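Local coordinates for general glycosylation pathway protein (PDB 3AAG) that transfers a preassembled heptasaccharide from a lipid carrier to asparagine side chains of target proteins, and is represented here by its C-terminal periplasmic domain, at residues A[36-41]-A[141-146]. Residues are numbered along the deposited sequence; the frame is centred on the assembly and turned at random.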
loop_
_atom_site.group_PDB
_atom_site.type_symbol
_atom_site.label_atom_id
_atom_site.label_comp_id
_atom_site.label_asym_id
_atom_site.label_seq_id
_atom_site.Cartn_x
_atom_site.Cartn_y
_atom_site.Cartn_z
ATOM N N TRP A 36 9.808 4.975 -2.291
ATOM C CA TRP A 36 10.986 5.671 -2.811
ATOM C C TRP A 36 11.831 4.819 -3.757
ATOM O O TRP A 36 12.553 5.350 -4.599
ATOM C CB TRP A 36 11.849 6.225 -1.675
ATOM C CG TRP A 36 12.580 5.174 -0.892
ATOM C CD1 TRP A 36 12.193 4.620 0.293
ATOM C CD2 TRP A 36 13.828 4.559 -1.234
ATOM N NE1 TRP A 36 13.118 3.696 0.708
ATOM C CE2 TRP A 36 14.133 3.639 -0.211
ATOM C CE3 TRP A 36 14.716 4.695 -2.305
ATOM C CZ2 TRP A 36 15.288 2.858 -0.227
ATOM C CZ3 TRP A 36 15.864 3.918 -2.319
ATOM C CH2 TRP A 36 16.138 3.012 -1.287
ATOM N N ASP A 37 11.737 3.500 -3.616
ATOM C CA ASP A 37 12.451 2.584 -4.502
ATOM C C ASP A 37 12.073 2.800 -5.963
ATOM O O ASP A 37 12.796 2.386 -6.866
ATOM C CB ASP A 37 12.176 1.131 -4.110
ATOM C CG ASP A 37 12.969 0.694 -2.892
ATOM O OD1 ASP A 37 13.261 -0.516 -2.773
ATOM O OD2 ASP A 37 13.299 1.562 -2.053
ATOM N N TYR A 38 10.938 3.448 -6.194
ATOM C CA TYR A 38 10.462 3.674 -7.552
ATOM C C TYR A 38 10.488 5.158 -7.889
ATOM O O TYR A 38 10.102 5.566 -8.984
ATOM C CB TYR A 38 9.052 3.106 -7.721
ATOM C CG TYR A 38 8.831 1.814 -6.966
ATOM C CD1 TYR A 38 9.650 0.712 -7.181
ATOM C CD2 TYR A 38 7.806 1.696 -6.037
ATOM C CE1 TYR A 38 9.452 -0.470 -6.492
ATOM C CE2 TYR A 38 7.601 0.517 -5.344
ATOM C CZ TYR A 38 8.427 -0.561 -5.573
ATOM O OH TYR A 38 8.223 -1.735 -4.881
ATOM N N GLY A 39 10.952 5.962 -6.938
ATOM C CA GLY A 39 11.036 7.403 -7.133
ATOM C C GLY A 39 11.709 7.779 -8.439
ATOM O O GLY A 39 11.168 8.554 -9.226
ATOM N N TYR A 40 12.896 7.231 -8.675
ATOM C CA TYR A 40 13.664 7.595 -9.858
ATOM C C TYR A 40 13.034 7.088 -11.153
ATOM O O TYR A 40 12.814 7.866 -12.081
ATOM C CB TYR A 40 15.119 7.146 -9.732
ATOM C CG TYR A 40 15.934 8.049 -8.837
ATOM C CD1 TYR A 40 16.634 7.541 -7.750
ATOM C CD2 TYR A 40 15.987 9.418 -9.069
ATOM C CE1 TYR A 40 17.375 8.371 -6.926
ATOM C CE2 TYR A 40 16.722 10.252 -8.253
ATOM C CZ TYR A 40 17.414 9.725 -7.184
ATOM O OH TYR A 40 18.147 10.557 -6.372
ATOM N N PRO A 41 12.731 5.783 -11.220
ATOM C CA PRO A 41 12.064 5.262 -12.405
ATOM C C PRO A 41 10.872 6.126 -12.804
ATOM O O PRO A 41 10.733 6.488 -13.973
ATOM C CB PRO A 41 11.597 3.878 -11.958
ATOM C CG PRO A 41 12.596 3.470 -10.938
ATOM C CD PRO A 41 13.003 4.731 -10.225
ATOM N N TYR A 141 0.825 4.960 -7.554
ATOM C CA TYR A 141 1.465 3.863 -8.269
ATOM C C TYR A 141 1.703 2.696 -7.318
ATOM O O TYR A 141 2.399 2.835 -6.317
ATOM C CB TYR A 141 2.787 4.332 -8.876
ATOM C CG TYR A 141 3.530 3.269 -9.649
ATOM C CD1 TYR A 141 2.965 2.671 -10.766
ATOM C CD2 TYR A 141 4.804 2.871 -9.266
ATOM C CE1 TYR A 141 3.647 1.703 -11.480
ATOM C CE2 TYR A 141 5.492 1.905 -9.973
ATOM C CZ TYR A 141 4.910 1.325 -11.078
ATOM O OH TYR A 141 5.593 0.362 -11.782
HETATM N N MSE A 142 1.113 1.549 -7.634
HETATM C CA MSE A 142 1.222 0.371 -6.785
HETATM C C MSE A 142 1.587 -0.859 -7.606
HETATM O O MSE A 142 0.715 -1.505 -8.187
HETATM C CB MSE A 142 -0.096 0.119 -6.051
HETATM C CG MSE A 142 -0.808 1.375 -5.603
HETATM SE SE MSE A 142 -2.335 0.968 -4.466
HETATM C CE MSE A 142 -3.646 0.540 -5.843
ATOM N N PRO A 143 2.884 -1.182 -7.662
ATOM C CA PRO A 143 3.356 -2.361 -8.379
ATOM C C PRO A 143 3.197 -3.636 -7.556
ATOM O O PRO A 143 3.272 -3.596 -6.331
ATOM C CB PRO A 143 4.837 -2.057 -8.602
ATOM C CG PRO A 143 5.214 -1.196 -7.449
ATOM C CD PRO A 143 3.988 -0.396 -7.085
ATOM N N ALA A 144 2.981 -4.758 -8.231
ATOM C CA ALA A 144 2.980 -6.057 -7.570
ATOM C C ALA A 144 4.222 -6.238 -6.697
ATOM O O ALA A 144 4.119 -6.554 -5.513
ATOM C CB ALA A 144 2.883 -7.172 -8.596
ATOM N N ARG A 145 5.394 -6.032 -7.288
ATOM C CA ARG A 145 6.651 -6.377 -6.633
ATOM C C ARG A 145 6.809 -5.725 -5.264
ATOM O O ARG A 145 7.683 -6.111 -4.488
ATOM C CB ARG A 145 7.842 -6.020 -7.525
ATOM C CG ARG A 145 7.920 -4.550 -7.901
ATOM C CD ARG A 145 8.891 -4.322 -9.046
ATOM N NE ARG A 145 10.256 -4.131 -8.564
ATOM C CZ ARG A 145 10.975 -3.033 -8.773
ATOM N NH1 ARG A 145 10.462 -2.021 -9.463
ATOM N NH2 ARG A 145 12.211 -2.947 -8.294
HETATM N N MSE A 146 5.971 -4.735 -4.965
HETATM C CA MSE A 146 6.079 -4.018 -3.695
HETATM C C MSE A 146 5.686 -4.898 -2.512
HETATM O O MSE A 146 6.180 -4.717 -1.399
HETATM C CB MSE A 146 5.246 -2.731 -3.706
HETATM C CG MSE A 146 5.450 -1.860 -2.467
HETATM SE SE MSE A 146 4.505 -0.144 -2.515
HETATM C CE MSE A 146 2.702 -0.786 -2.900
#
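Tyr38 of the WWDYG motif carries the contact, pushing its phenol ring into the loop that runs from Tyr141 to Met146. Apolar packing dominates. Pro143 sets CG over one face of the phenol in a CH-pi contact, 4.0 Å from the centroid of the Tyr38 ring. Met146, which probably opens the MI motif and is a selenomethionine here, lies at the phenol's edge, its SE 4.2 Å from Tyr38 CE2. At the root of the side chain, Tyr38 CB meets the edge of the Tyr141 ring. With CG anti to the carbonyl carbon (chi1 -37°), the Tyr38 ring is turned toward residues 141-146, and its OH ends 3.3 Å from Met146 CA.

A charged group adds to this packing: the Arg145 guanidinium lies with one face over Tyr38 CE1, which is 3.5 Å from Arg145 NH1. The two planes are inclined by 59°. Tyr141 OH hydrogen-bonds to Glu15, which also forms a long, weak ion pair with Arg145.

Tyr38 thus joins two motifs that, as in related enzymes, probably shape the pocket for the sequon's +2 Ser/Thr. It links the 3-10 turn leading into helix 39-46 to the loop after strand 138-140, with helix 15-21 packing against Tyr141 and helix 260-266 against Met146.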